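Local coordinates for protein peptide synthetase, module 7 (Actinoplanes teichomyceticus, PDB 4TX3) that probably serves as the condensation-like domain of a non-ribosomal peptide synthetase module in glycopeptide antibiotic assembly, as in related domains that recruit cross-linking P450 oxygenases, at residues B[29-32]-B[33-36]; B[55-58]-B[59-63]; B[75-78]-B[79-82]; B[177-180]-B[181-184]. All blocks are in the same frame, centred on the assembly; numbering follows the deposited sequence.

Contact 1 (B[29-32]-B[33-36]). With SO4 (sulfate ion), chain F.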
loop_
_atom_site.group_PDB
_atom_site.type_symbol
_atom_site.label_atom_id
_atom_site.label_comp_id
_atom_site.label_asym_id
_atom_site.label_seq_id
_atom_site.Cartn_x
_atom_site.Cartn_y
_atom_site.Cartn_z
ATOM N N LEU B 29 26.938 16.128 -11.888
ATOM C CA LEU B 29 26.880 17.250 -10.955
ATOM C C LEU B 29 27.354 16.840 -9.574
ATOM O O LEU B 29 27.014 17.472 -8.575
ATOM C CB LEU B 29 25.457 17.814 -10.870
ATOM C CG LEU B 29 24.862 18.307 -12.192
ATOM C CD1 LEU B 29 23.586 19.094 -11.941
ATOM C CD2 LEU B 29 25.868 19.118 -13.011
ATOM N N ALA B 30 28.139 15.774 -9.517
ATOM C CA ALA B 30 28.630 15.284 -8.234
ATOM C C ALA B 30 29.841 16.094 -7.744
ATOM O O ALA B 30 30.844 16.256 -8.460
ATOM C CB ALA B 30 28.977 13.811 -8.327
ATOM N N ARG B 31 29.710 16.613 -6.524
ATOM C CA ARG B 31 30.783 17.306 -5.813
ATOM C C ARG B 31 31.477 18.388 -6.636
ATOM O O ARG B 31 32.642 18.232 -6.993
ATOM C CB ARG B 31 31.801 16.275 -5.312
ATOM C CG ARG B 31 31.162 15.237 -4.385
ATOM C CD ARG B 31 32.058 14.042 -4.140
ATOM N NE ARG B 31 33.208 14.374 -3.303
ATOM C CZ ARG B 31 33.931 13.483 -2.629
ATOM N NH1 ARG B 31 33.631 12.189 -2.685
ATOM N NH2 ARG B 31 34.953 13.887 -1.887
ATOM N N PRO B 32 30.757 19.490 -6.942
ATOM C CA PRO B 32 31.317 20.628 -7.688
ATOM C C PRO B 32 32.214 21.485 -6.802
ATOM O O PRO B 32 33.012 22.297 -7.274
ATOM C CB PRO B 32 30.074 21.403 -8.127
ATOM C CG PRO B 32 29.063 21.114 -7.056
ATOM C CD PRO B 32 29.338 19.707 -6.590
ATOM N N SER B 33 32.034 21.291 -5.501
ATOM C CA SER B 33 32.869 21.855 -4.461
ATOM C C SER B 33 32.833 20.905 -3.282
ATOM O O SER B 33 31.893 20.114 -3.145
ATOM C CB SER B 33 32.384 23.239 -4.037
ATOM O OG SER B 33 32.709 23.470 -2.678
ATOM N N GLU B 34 33.832 20.991 -2.415
ATOM C CA GLU B 34 33.839 20.124 -1.248
ATOM C C GLU B 34 33.120 20.793 -0.080
ATOM O O GLU B 34 33.053 20.241 1.011
ATOM C CB GLU B 34 35.277 19.733 -0.899
ATOM C CG GLU B 34 35.415 18.264 -0.547
ATOM C CD GLU B 34 35.274 17.337 -1.762
ATOM O OE1 GLU B 34 35.016 17.808 -2.903
ATOM O OE2 GLU B 34 35.405 16.110 -1.562
ATOM N N GLU B 35 32.550 21.968 -0.349
ATOM C CA GLU B 35 31.676 22.674 0.587
ATOM C C GLU B 35 30.227 22.669 0.079
ATOM O O GLU B 35 29.422 23.519 0.469
ATOM C CB GLU B 35 32.143 24.116 0.775
ATOM C CG GLU B 35 33.653 24.284 0.842
ATOM C CD GLU B 35 34.129 25.469 0.016
ATOM O OE1 GLU B 35 34.450 25.277 -1.180
ATOM O OE2 GLU B 35 34.176 26.597 0.556
ATOM N N THR B 36 29.919 21.730 -0.815
ATOM C CA THR B 36 28.579 21.537 -1.376
ATOM C C THR B 36 27.960 20.253 -0.843
ATOM O O THR B 36 28.575 19.200 -0.967
ATOM C CB THR B 36 28.618 21.429 -2.923
ATOM O OG1 THR B 36 29.215 22.600 -3.494
ATOM C CG2 THR B 36 27.225 21.234 -3.500
HETATM S S SO4 F . 26.855 15.054 -4.938
HETATM O O1 SO4 F . 27.128 13.887 -5.777
HETATM O O2 SO4 F . 27.753 15.032 -3.786
HETATM O O3 SO4 F . 27.107 16.282 -5.706
HETATM O O4 SO4 F . 25.452 15.016 -4.506
#
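Pro32 meets Thr36 across the loop that leaves helix 21-28, where a type I beta turn from Ser33 to Thr36 folds the chain back. This is the closely packed part: the Thr36 side chain lies roughly at right angles to the proline ring, with OG1 3.9 Å from Pro32 CG, and Thr36 OG1 is hydrogen-bonded to Pro231 O. The solvent side is looser. There Ser33 makes an ST turn, its OG accepting from Glu35 N at 2.8 Å with an N-H...O angle of 164°. Ser33 OG also donates to Glu35 OE1 at 2.9 Å, approaching from above the carboxylate plane. Putting an alanine at Ser33 is likely to leave the Glu35 amide without its acceptor and the Glu35 carboxylate free to turn. Arg31 leans its guanidinium edge toward Glu34, but their closest atoms are too near in the model, so the details of this salt bridge are doubtful; the guanidinium has another partner through NH1, hydrogen-bonded to Phe115 O. Next to the backbone of Leu29 to Arg31 sits a sulfate, probably from the crystallisation liquor, also bound by His142, Arg39 and Arg233. It receives a nearly straight hydrogen bond from the backbone, Arg31 N to sulfate O3, at 2.7 Å.

Contact 2 (B[55-58]-B[59-63]); sequences ALEA and ALRDV
Helix 53-66 sets Glu57 and Arg61 one turn apart, an i to i+4 salt bridge on the more exposed flank of an alpha helix. The bridge is modest: Arg61 NH2 gives Glu57 OE1 a weak hydrogen bond of 3.2 Å, with OE1 near the guanidinium plane at its edge and the two flat groups turned 57° apart. Glu57 CG stands anti to the backbone N (chi1 -176°) and the chain runs on extended, whereas Arg61 bends at chi3, which brings its guanidinium back along the helix with one face over Glu57 O. Both charged ends have further partners, OE2 receiving Leu93 N and Arg61 NH2 reaching Val91 O, so that the pair ties the helix to the loop holding those residues. Beneath them the regular backbone bonds persist; Leu60 N to Leu56 O, at 2.9 Å, is almost straight. On the inward flank Leu60 CD1 lies 4.3 Å from Leu56 CG. The carboxylate of Asp62 lies by Ala58 O, and its OD2 makes a salt bridge with Arg165. The helix packs beside helix 148-166, with Ala55 on Tyr162 and Val63 on Phe154, while Leu60 reaches Trp123 and Cys125 of strand 123-129.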
loop_
_atom_site.group_PDB
_atom_site.type_symbol
_atom_site.label_atom_id
_atom_site.label_comp_id
_atom_site.label_asym_id
_atom_site.label_seq_id
_atom_site.Cartn_x
_atom_site.Cartn_y
_atom_site.Cartn_z
ATOM N N ALA B 55 22.349 -9.933 13.070
ATOM C CA ALA B 55 21.230 -10.189 12.172
ATOM C C ALA B 55 20.895 -8.947 11.360
ATOM O O ALA B 55 20.622 -9.033 10.173
ATOM C CB ALA B 55 20.003 -10.660 12.951
ATOM N N LEU B 56 20.906 -7.795 12.015
ATOM C CA LEU B 56 20.687 -6.543 11.327
ATOM C C LEU B 56 21.754 -6.370 10.235
ATOM O O LEU B 56 21.449 -6.018 9.100
ATOM C CB LEU B 56 20.712 -5.391 12.328
ATOM C CG LEU B 56 20.408 -3.990 11.803
ATOM C CD1 LEU B 56 19.117 -4.015 11.008
ATOM C CD2 LEU B 56 20.339 -2.984 12.957
ATOM N N GLU B 57 22.997 -6.671 10.575
ATOM C CA GLU B 57 24.099 -6.534 9.645
ATOM C C GLU B 57 23.921 -7.450 8.423
ATOM O O GLU B 57 24.207 -7.058 7.284
ATOM C CB GLU B 57 25.427 -6.834 10.356
ATOM C CG GLU B 57 26.660 -6.627 9.489
ATOM C CD GLU B 57 27.944 -7.099 10.164
ATOM O OE1 GLU B 57 28.192 -8.326 10.183
ATOM O OE2 GLU B 57 28.709 -6.239 10.670
ATOM N N ALA B 58 23.451 -8.669 8.659
ATOM C CA ALA B 58 23.240 -9.608 7.562
ATOM C C ALA B 58 22.060 -9.148 6.712
ATOM O O ALA B 58 22.036 -9.353 5.502
ATOM C CB ALA B 58 23.000 -11.020 8.096
ATOM N N ALA B 59 21.094 -8.512 7.368
ATOM C CA ALA B 59 19.873 -8.088 6.722
ATOM C C ALA B 59 20.152 -6.944 5.745
ATOM O O ALA B 59 19.712 -6.993 4.593
ATOM C CB ALA B 59 18.850 -7.682 7.751
ATOM N N LEU B 60 20.885 -5.934 6.209
ATOM C CA LEU B 60 21.314 -4.812 5.369
ATOM C C LEU B 60 22.014 -5.318 4.107
ATOM O O LEU B 60 21.714 -4.895 2.994
ATOM C CB LEU B 60 22.242 -3.891 6.160
ATOM C CG LEU B 60 21.518 -3.088 7.243
ATOM C CD1 LEU B 60 22.497 -2.526 8.297
ATOM C CD2 LEU B 60 20.722 -1.972 6.586
ATOM N N ARG B 61 22.933 -6.252 4.307
ATOM C CA ARG B 61 23.586 -6.974 3.225
ATOM C C ARG B 61 22.578 -7.669 2.282
ATOM O O ARG B 61 22.765 -7.668 1.058
ATOM C CB ARG B 61 24.551 -7.994 3.830
ATOM C CG ARG B 61 25.707 -8.386 2.970
ATOM C CD ARG B 61 26.601 -9.374 3.722
ATOM N NE ARG B 61 27.303 -8.751 4.845
ATOM C CZ ARG B 61 27.329 -9.239 6.085
ATOM N NH1 ARG B 61 26.676 -10.362 6.386
ATOM N NH2 ARG B 61 28.003 -8.595 7.030
ATOM N N ASP B 62 21.516 -8.256 2.849
ATOM C CA ASP B 62 20.495 -8.954 2.059
ATOM C C ASP B 62 19.641 -8.010 1.233
ATOM O O ASP B 62 19.152 -8.383 0.167
ATOM C CB ASP B 62 19.575 -9.783 2.952
ATOM C CG ASP B 62 20.273 -10.984 3.561
ATOM O OD1 ASP B 62 21.303 -11.443 3.010
ATOM O OD2 ASP B 62 19.794 -11.463 4.614
ATOM N N VAL B 63 19.447 -6.792 1.723
ATOM C CA VAL B 63 18.667 -5.837 0.967
ATOM C C VAL B 63 19.423 -5.483 -0.301
ATOM O O VAL B 63 18.824 -5.340 -1.366
ATOM C CB VAL B 63 18.370 -4.579 1.779
ATOM C CG1 VAL B 63 17.752 -3.475 0.890
ATOM C CG2 VAL B 63 17.452 -4.930 2.940
#

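Contact 3 (B[75-78]-B[79-82]); sequences PGDA and QTVH
Asp77 gathers the amides of Gln79 and Thr80 in an Asx turn, built into the loop that links strands 72-73 and 84-85. Its OD1 accepts from Gln79 N at 2.8 Å, on the anti side and somewhat out of the carboxylate plane, and more weakly from Thr80 N at 2.9 Å. The backbone joins in: Thr80 N also reaches Asp77 O at 2.7 Å, closing a beta turn, and Val81 N adds a weak bond to that carbonyl. One side-chain oxygen and one carbonyl therefore serve three successive amides. With chi1 of 62°, Asp77 CG sits between its own N and carbonyl carbon, which swings OD1 over the turn. Thr80 crosses Asp77 at about a right angle, its CG2 3.1 Å from Asp77 OD1. Next outward, Gly76 has a positive phi, and a CB there would strike Thr80 O and Val81 N. Pro75 O takes a weak bond from His82 N and a CA-H...O contact from Val81 CA at 3.3 Å. Val81 and Ala78 rest on Trp27 and Leu28 of helix 21-28, anchoring the loop. Pro75 CG comes within 3.7 Å of His82 CE1, and the imidazole's rotation is fixed by His82 ND1, which donates in its ring plane to Thr80 O at 3.1 Å and 173°.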
loop_
_atom_site.group_PDB
_atom_site.type_symbol
_atom_site.label_atom_id
_atom_site.label_comp_id
_atom_site.label_asym_id
_atom_site.label_seq_id
_atom_site.Cartn_x
_atom_site.Cartn_y
_atom_site.Cartn_z
ATOM N N PRO B 75 31.906 3.754 -12.277
ATOM C CA PRO B 75 33.248 4.118 -12.740
ATOM C C PRO B 75 33.258 4.702 -14.142
ATOM O O PRO B 75 32.309 4.501 -14.905
ATOM C CB PRO B 75 33.991 2.778 -12.719
ATOM C CG PRO B 75 32.915 1.758 -12.976
ATOM C CD PRO B 75 31.690 2.294 -12.284
ATOM N N GLY B 76 34.344 5.393 -14.478
ATOM C CA GLY B 76 34.546 5.932 -15.815
ATOM C C GLY B 76 34.726 7.442 -15.798
ATOM O O GLY B 76 34.781 8.048 -14.723
ATOM N N ASP B 77 34.836 8.040 -16.986
ATOM C CA ASP B 77 34.770 9.498 -17.164
ATOM C C ASP B 77 33.446 9.839 -17.839
ATOM O O ASP B 77 32.698 8.934 -18.181
ATOM C CB ASP B 77 35.957 10.030 -17.984
ATOM C CG ASP B 77 36.015 9.462 -19.424
ATOM O OD1 ASP B 77 34.972 9.167 -20.043
ATOM O OD2 ASP B 77 37.138 9.330 -19.952
ATOM N N ALA B 78 33.175 11.120 -18.070
ATOM C CA ALA B 78 31.888 11.543 -18.630
ATOM C C ALA B 78 31.460 10.767 -19.878
ATOM O O ALA B 78 30.271 10.629 -20.152
ATOM C CB ALA B 78 31.931 13.011 -18.951
ATOM N N GLN B 79 32.429 10.273 -20.636
ATOM C CA GLN B 79 32.123 9.514 -21.840
ATOM C C GLN B 79 32.057 8.003 -21.605
ATOM O O GLN B 79 31.504 7.290 -22.427
ATOM C CB GLN B 79 33.150 9.815 -22.941
ATOM C CG GLN B 79 32.897 11.119 -23.708
ATOM C CD GLN B 79 33.349 12.367 -22.947
ATOM O OE1 GLN B 79 34.449 12.405 -22.390
ATOM N NE2 GLN B 79 32.500 13.395 -22.927
ATOM N N THR B 80 32.597 7.500 -20.499
ATOM C CA THR B 80 32.574 6.056 -20.303
ATOM C C THR B 80 31.836 5.554 -19.061
ATOM O O THR B 80 31.931 4.364 -18.747
ATOM C CB THR B 80 34.001 5.465 -20.253
ATOM O OG1 THR B 80 33.931 4.109 -19.809
ATOM C CG2 THR B 80 34.841 6.179 -19.292
ATOM N N VAL B 81 31.100 6.423 -18.365
ATOM C CA VAL B 81 30.392 5.978 -17.166
ATOM C C VAL B 81 29.447 4.817 -17.481
ATOM O O VAL B 81 28.644 4.882 -18.417
ATOM C CB VAL B 81 29.541 7.075 -16.517
ATOM C CG1 VAL B 81 29.457 6.830 -15.011
ATOM C CG2 VAL B 81 30.084 8.425 -16.807
ATOM N N HIS B 82 29.532 3.763 -16.688
ATOM C CA HIS B 82 28.587 2.679 -16.812
ATOM C C HIS B 82 28.214 2.224 -15.400
ATOM O O HIS B 82 28.877 2.578 -14.433
ATOM C CB HIS B 82 29.184 1.541 -17.634
ATOM C CG HIS B 82 30.474 1.028 -17.083
ATOM N ND1 HIS B 82 31.653 1.739 -17.168
ATOM C CD2 HIS B 82 30.762 -0.100 -16.389
ATOM C CE1 HIS B 82 32.617 1.060 -16.565
ATOM N NE2 HIS B 82 32.100 -0.061 -16.088
#

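Contact 4 (B[177-180]-B[181-184]); sequences ALQF and ADYA
Asp182 begins its contact at CB, which sits 3.3 Å from Gln179 O and has Leu178 CD2 beside it at 4.2 Å. The next atom, CG, stands anti to the carbonyl carbon of its own residue, and this points the carboxylate back toward the start of the helix. There it divides. Asp182 OD2 accepts from Gln179 N at 2.9 Å, the N-H...O angle being 154° and the donor coming in on the anti side, 25° out of the carboxylate plane; OD1 receives Val11 N from another loop. Gln179 is the N-cap of helix 180-191, so the bond from its amide to the side chain three residues on is one half of a capping box. The other half is missing, because the Gln179 side chain turns away to Glu68 N and Arg66 O; it is Gln179 O that accepts from Asp182 N, at 2.9 Å. Substituting an alanine at Asp182 would probably leave the amides of Gln179 and Val11 without their acceptor and the helix start less firmly tied to the N-terminal region. Within this first turn, Phe180 and Tyr183 meet obliquely, ring centroids 5.7 Å apart and planes at 37°, with Phe180 CE1 3.7 Å from Tyr183 CD2. Each of these rings also makes an edge-to-face contact with Phe304.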
loop_
_atom_site.group_PDB
_atom_site.type_symbol
_atom_site.label_atom_id
_atom_site.label_comp_id
_atom_site.label_asym_id
_atom_site.label_seq_id
_atom_site.Cartn_x
_atom_site.Cartn_y
_atom_site.Cartn_z
ATOM N N ALA B 177 11.489 -9.265 -10.439
ATOM C CA ALA B 177 11.338 -9.584 -11.843
ATOM C C ALA B 177 12.302 -8.708 -12.651
ATOM O O ALA B 177 12.984 -9.180 -13.559
ATOM C CB ALA B 177 9.889 -9.383 -12.293
ATOM N N LEU B 178 12.373 -7.439 -12.274
ATOM C CA LEU B 178 13.279 -6.468 -12.878
ATOM C C LEU B 178 14.308 -5.938 -11.898
ATOM O O LEU B 178 13.970 -5.597 -10.766
ATOM C CB LEU B 178 12.487 -5.283 -13.436
ATOM C CG LEU B 178 11.437 -5.637 -14.481
ATOM C CD1 LEU B 178 10.837 -4.356 -14.997
ATOM C CD2 LEU B 178 12.075 -6.440 -15.608
ATOM N N GLN B 179 15.560 -5.868 -12.341
ATOM C CA GLN B 179 16.595 -5.062 -11.683
ATOM C C GLN B 179 16.725 -3.693 -12.365
ATOM O O GLN B 179 16.287 -3.530 -13.506
ATOM C CB GLN B 179 17.935 -5.792 -11.708
ATOM C CG GLN B 179 17.919 -7.077 -10.923
ATOM C CD GLN B 179 17.801 -6.849 -9.430
ATOM O OE1 GLN B 179 18.126 -5.764 -8.909
ATOM N NE2 GLN B 179 17.334 -7.876 -8.725
ATOM N N PHE B 180 17.333 -2.715 -11.693
ATOM C CA PHE B 180 17.379 -1.363 -12.260
ATOM C C PHE B 180 18.065 -1.305 -13.626
ATOM O O PHE B 180 17.700 -0.488 -14.455
ATOM C CB PHE B 180 18.066 -0.371 -11.317
ATOM C CG PHE B 180 17.864 1.064 -11.734
ATOM C CD1 PHE B 180 16.613 1.658 -11.623
ATOM C CD2 PHE B 180 18.898 1.796 -12.285
ATOM C CE1 PHE B 180 16.402 2.970 -12.042
ATOM C CE2 PHE B 180 18.699 3.111 -12.700
ATOM C CZ PHE B 180 17.453 3.702 -12.573
ATOM N N ALA B 181 19.052 -2.169 -13.855
ATOM C CA ALA B 181 19.754 -2.222 -15.139
ATOM C C ALA B 181 18.795 -2.520 -16.298
ATOM O O ALA B 181 19.014 -2.061 -17.430
ATOM C CB ALA B 181 20.867 -3.275 -15.096
ATOM N N ASP B 182 17.747 -3.301 -16.012
ATOM C CA ASP B 182 16.722 -3.614 -17.006
ATOM C C ASP B 182 15.905 -2.354 -17.376
ATOM O O ASP B 182 15.551 -2.151 -18.535
ATOM C CB ASP B 182 15.797 -4.723 -16.490
ATOM C CG ASP B 182 16.556 -6.006 -16.096
ATOM O OD1 ASP B 182 17.450 -6.453 -16.848
ATOM O OD2 ASP B 182 16.254 -6.572 -15.019
ATOM N N TYR B 183 15.604 -1.521 -16.383
ATOM C CA TYR B 183 14.959 -0.227 -16.614
ATOM C C TYR B 183 15.867 0.706 -17.430
ATOM O O TYR B 183 15.416 1.332 -18.392
ATOM C CB TYR B 183 14.579 0.435 -15.279
ATOM C CG TYR B 183 13.858 1.746 -15.439
ATOM C CD1 TYR B 183 12.520 1.784 -15.825
ATOM C CD2 TYR B 183 14.515 2.954 -15.221
ATOM C CE1 TYR B 183 11.850 3.007 -15.992
ATOM C CE2 TYR B 183 13.864 4.176 -15.390
ATOM C CZ TYR B 183 12.531 4.200 -15.768
ATOM O OH TYR B 183 11.885 5.417 -15.938
ATOM N N ALA B 184 17.142 0.786 -17.047
ATOM C CA ALA B 184 18.110 1.641 -17.738
ATOM C C ALA B 184 18.253 1.283 -19.220
ATOM O O ALA B 184 18.353 2.168 -20.077
ATOM C CB ALA B 184 19.472 1.566 -17.050
#

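All four contacts lie within the condensation domain and follow one another in series along the chain, none touching another. Contacts 1 and 3 are linked through helix 21-28: contact 1 is in the loop that leaves it, contact 3 rests on its side, and their centres are 18 Å apart. Contact 2 occupies helix 53-66, and contact 4 starts helix 180-191; their nearest atoms are about 8 Å apart, and Gln179 of contact 4 bonds Arg66 O, at the end of the helix that carries contact 2. Contacts 1 and 2 are farthest apart, with centres 31 Å from each other. Local turns, a cap and a helix-surface pair thus shape two loops, a helix start and a helix surface at separate places in one domain.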